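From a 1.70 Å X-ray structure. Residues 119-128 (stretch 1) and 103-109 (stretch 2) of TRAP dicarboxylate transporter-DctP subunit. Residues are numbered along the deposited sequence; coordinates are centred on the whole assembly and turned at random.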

# COMPACT_ATOMS: atom_id res chain seq x y z
N SER A 119 -1.81 8.83 -5.68
CA SER A 119 -3.17 9.21 -5.41
C SER A 119 -3.75 8.48 -4.21
O SER A 119 -4.47 9.05 -3.42
CB SER A 119 -4.07 9.00 -6.64
OG SER A 119 -4.03 7.65 -7.05
N ALA A 120 -3.40 7.21 -4.06
CA ALA A 120 -3.88 6.45 -2.93
C ALA A 120 -3.25 6.98 -1.65
O ALA A 120 -3.91 7.04 -0.62
CB ALA A 120 -3.58 4.98 -3.10
N SER A 121 -1.97 7.35 -1.71
CA SER A 121 -1.28 7.80 -0.49
C SER A 121 -1.89 9.12 -0.00
O SER A 121 -2.16 9.30 1.20
CB SER A 121 0.22 8.00 -0.74
OG SER A 121 0.87 6.76 -0.97
N LEU A 122 -2.09 10.04 -0.93
CA LEU A 122 -2.62 11.34 -0.56
C LEU A 122 -4.08 11.22 -0.13
O LEU A 122 -4.49 11.90 0.81
CB LEU A 122 -2.46 12.35 -1.69
CG LEU A 122 -1.05 12.90 -1.82
CD1 LEU A 122 -0.88 13.60 -3.13
CD2 LEU A 122 -0.76 13.81 -0.61
N ALA A 123 -4.86 10.37 -0.81
CA ALA A 123 -6.25 10.18 -0.40
C ALA A 123 -6.32 9.58 0.99
O ALA A 123 -7.15 9.98 1.81
CB ALA A 123 -7.03 9.32 -1.41
N LEU A 124 -5.45 8.61 1.28
CA LEU A 124 -5.42 7.99 2.61
C LEU A 124 -5.12 9.01 3.72
O LEU A 124 -5.80 9.03 4.77
CB LEU A 124 -4.40 6.85 2.62
CG LEU A 124 -4.14 6.12 3.94
CD1 LEU A 124 -5.36 5.41 4.50
CD2 LEU A 124 -3.01 5.18 3.67
N TRP A 125 -4.11 9.84 3.49
CA TRP A 125 -3.73 10.87 4.47
C TRP A 125 -4.89 11.84 4.68
O TRP A 125 -5.22 12.21 5.82
CB TRP A 125 -2.47 11.61 4.00
CG TRP A 125 -2.13 12.72 4.91
CD1 TRP A 125 -2.31 14.06 4.68
CD2 TRP A 125 -1.62 12.61 6.24
NE1 TRP A 125 -1.93 14.79 5.78
CE2 TRP A 125 -1.48 13.92 6.75
CE3 TRP A 125 -1.26 11.53 7.05
CZ2 TRP A 125 -1.01 14.18 8.03
CZ3 TRP A 125 -0.77 11.79 8.33
CH2 TRP A 125 -0.64 13.10 8.80
N ASP A 126 -5.52 12.28 3.58
CA ASP A 126 -6.66 13.18 3.69
C ASP A 126 -7.83 12.54 4.45
O ASP A 126 -8.51 13.21 5.24
CB ASP A 126 -7.17 13.65 2.32
CG ASP A 126 -6.32 14.72 1.70
OD1 ASP A 126 -5.39 15.25 2.36
OD2 ASP A 126 -6.63 15.09 0.54
N LEU A 127 -8.09 11.26 4.19
CA LEU A 127 -9.19 10.60 4.86
C LEU A 127 -8.91 10.53 6.36
O LEU A 127 -9.79 10.80 7.17
CB LEU A 127 -9.45 9.20 4.29
CG LEU A 127 -10.71 8.55 4.86
CD1 LEU A 127 -11.98 9.11 4.19
CD2 LEU A 127 -10.66 7.02 4.76
N TYR A 128 -7.68 10.16 6.71
CA TYR A 128 -7.27 10.11 8.11
C TYR A 128 -7.43 11.48 8.76
O TYR A 128 -7.98 11.59 9.85
CB TYR A 128 -5.83 9.60 8.27
CG TYR A 128 -5.30 9.97 9.63
CD1 TYR A 128 -5.71 9.26 10.75
CD2 TYR A 128 -4.49 11.08 9.80
CE1 TYR A 128 -5.28 9.63 12.00
CE2 TYR A 128 -4.06 11.45 11.04
CZ TYR A 128 -4.46 10.72 12.13
OH TYR A 128 -4.02 11.10 13.38
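Stretch 2 (103-109) PLSSVFE

The contact is a small, mainly apolar packing of a short 3-10 segment on the side of an alpha helix, centred on the ring of Phe108, with no hydrogen bond between the two stretches.

Stretch 1 is helical throughout, and the helix extends beyond it at both ends. Its backbone shows the regular i to i-4 pattern, for example Leu124 N to Ala120 O at 2.9 Å and Leu127 N to Ala123 O at 2.9 Å. Stretch 2 begins with Pro103 and Leu104 in loop or turn. Residues 105-109 then form a 3-10 segment. Its tighter i to i-3 bonds run from Val107 N to Leu104 O (3.1 Å), from Phe108 N to Ser105 O (3.1 Å) and from Glu109 N to Ser106 O (2.9 Å).

The order of contacts gives the relative direction. Leu104, early in stretch 2, meets Leu127, late in stretch 1. Phe108, further along, reaches back to Ala120. The two stretches therefore run in broadly opposite senses. The backbones stay well apart; the nearest CA atoms, those of Leu124 and Phe108, are 7.1 Å from each other. Side chains fill the gap, and the surface buried is 337 Å² over both sides.

Phe108 contributes the largest share. Its CA-to-CB bond points toward the helix, and chi1 is in the m rotamer. Leu124 lies over one face of the ring. Its CB is 4.0 Å from the centroid of the Phe108 ring and 5° off the ring normal, a CH-pi contact. Leu124 CD1 also comes to 3.5 Å from Phe108 CD2. The tip of the ring reaches the helix backbone: Phe108 CZ is 3.5 Å from Leu124 N and 3.6 Å from Ala123 C. The short side chain of Ala123 adds an apolar contact, with its CB 3.7 Å from Phe108 CZ. One turn earlier, Ala120 O is 3.7 Å from Phe108 CE1.

Leu127 packs at the edge of the same ring, its CD2 3.8 Å from Phe108 CE2. This methyl touches two more residues. Leu127 CD2 is 3.7 Å from Leu104 CD2 and 3.8 Å from Val107 CG1. It thus joins the start of stretch 2 to the Phe108 site.

Ser105 meets the helix through its backbone, with its O 4.3 Å from Leu124 CD1. Its OG is hydrogen-bonded elsewhere in the structure. The CA-to-CB bond of Ser106 points away from the helix, and those of Ser121, Leu122 and Trp125 point away from stretch 2.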

# COMPACT_ATOMS: atom_id res chain seq x y z
N PRO A 103 -10.84 -0.29 11.63
CA PRO A 103 -12.10 -0.39 10.89
C PRO A 103 -12.34 0.73 9.91
O PRO A 103 -13.05 0.51 8.92
CB PRO A 103 -13.16 -0.34 11.99
CG PRO A 103 -12.45 0.17 13.21
CD PRO A 103 -11.05 -0.33 13.09
N LEU A 104 -11.81 1.93 10.17
CA LEU A 104 -12.00 3.01 9.19
C LEU A 104 -10.96 2.96 8.10
O LEU A 104 -11.31 2.86 6.91
CB LEU A 104 -11.98 4.40 9.84
CG LEU A 104 -12.43 5.48 8.85
CD1 LEU A 104 -13.41 6.43 9.53
CD2 LEU A 104 -11.22 6.20 8.37
N SER A 105 -9.68 3.02 8.47
CA SER A 105 -8.61 3.17 7.49
C SER A 105 -8.45 1.95 6.59
O SER A 105 -7.94 2.07 5.48
CB SER A 105 -7.27 3.49 8.15
OG SER A 105 -7.36 4.70 8.91
N SER A 106 -8.89 0.79 7.08
CA SER A 106 -8.88 -0.44 6.27
C SER A 106 -9.71 -0.33 4.98
O SER A 106 -9.63 -1.20 4.11
CB SER A 106 -9.36 -1.62 7.10
OG SER A 106 -10.68 -1.44 7.56
N VAL A 107 -10.51 0.72 4.85
CA VAL A 107 -11.27 0.92 3.62
C VAL A 107 -10.30 0.94 2.46
O VAL A 107 -10.62 0.48 1.33
CB VAL A 107 -12.11 2.22 3.67
CG1 VAL A 107 -11.22 3.45 3.66
CG2 VAL A 107 -13.11 2.26 2.52
N PHE A 108 -9.07 1.40 2.71
CA PHE A 108 -8.09 1.51 1.63
C PHE A 108 -7.48 0.19 1.20
O PHE A 108 -6.64 0.17 0.28
CB PHE A 108 -6.98 2.52 1.95
CG PHE A 108 -7.32 3.90 1.51
CD1 PHE A 108 -7.00 4.31 0.23
CD2 PHE A 108 -8.03 4.75 2.32
CE1 PHE A 108 -7.33 5.56 -0.22
CE2 PHE A 108 -8.36 6.04 1.86
CZ PHE A 108 -8.03 6.41 0.58
N GLU A 109 -7.89 -0.92 1.82
CA GLU A 109 -7.52 -2.27 1.35
C GLU A 109 -8.42 -2.79 0.22
O GLU A 109 -8.08 -3.73 -0.45
CB GLU A 109 -7.57 -3.25 2.52
CG GLU A 109 -6.66 -2.86 3.66
CD GLU A 109 -7.06 -3.50 4.99
OE1 GLU A 109 -7.82 -4.48 4.98
OE2 GLU A 109 -6.60 -2.99 6.03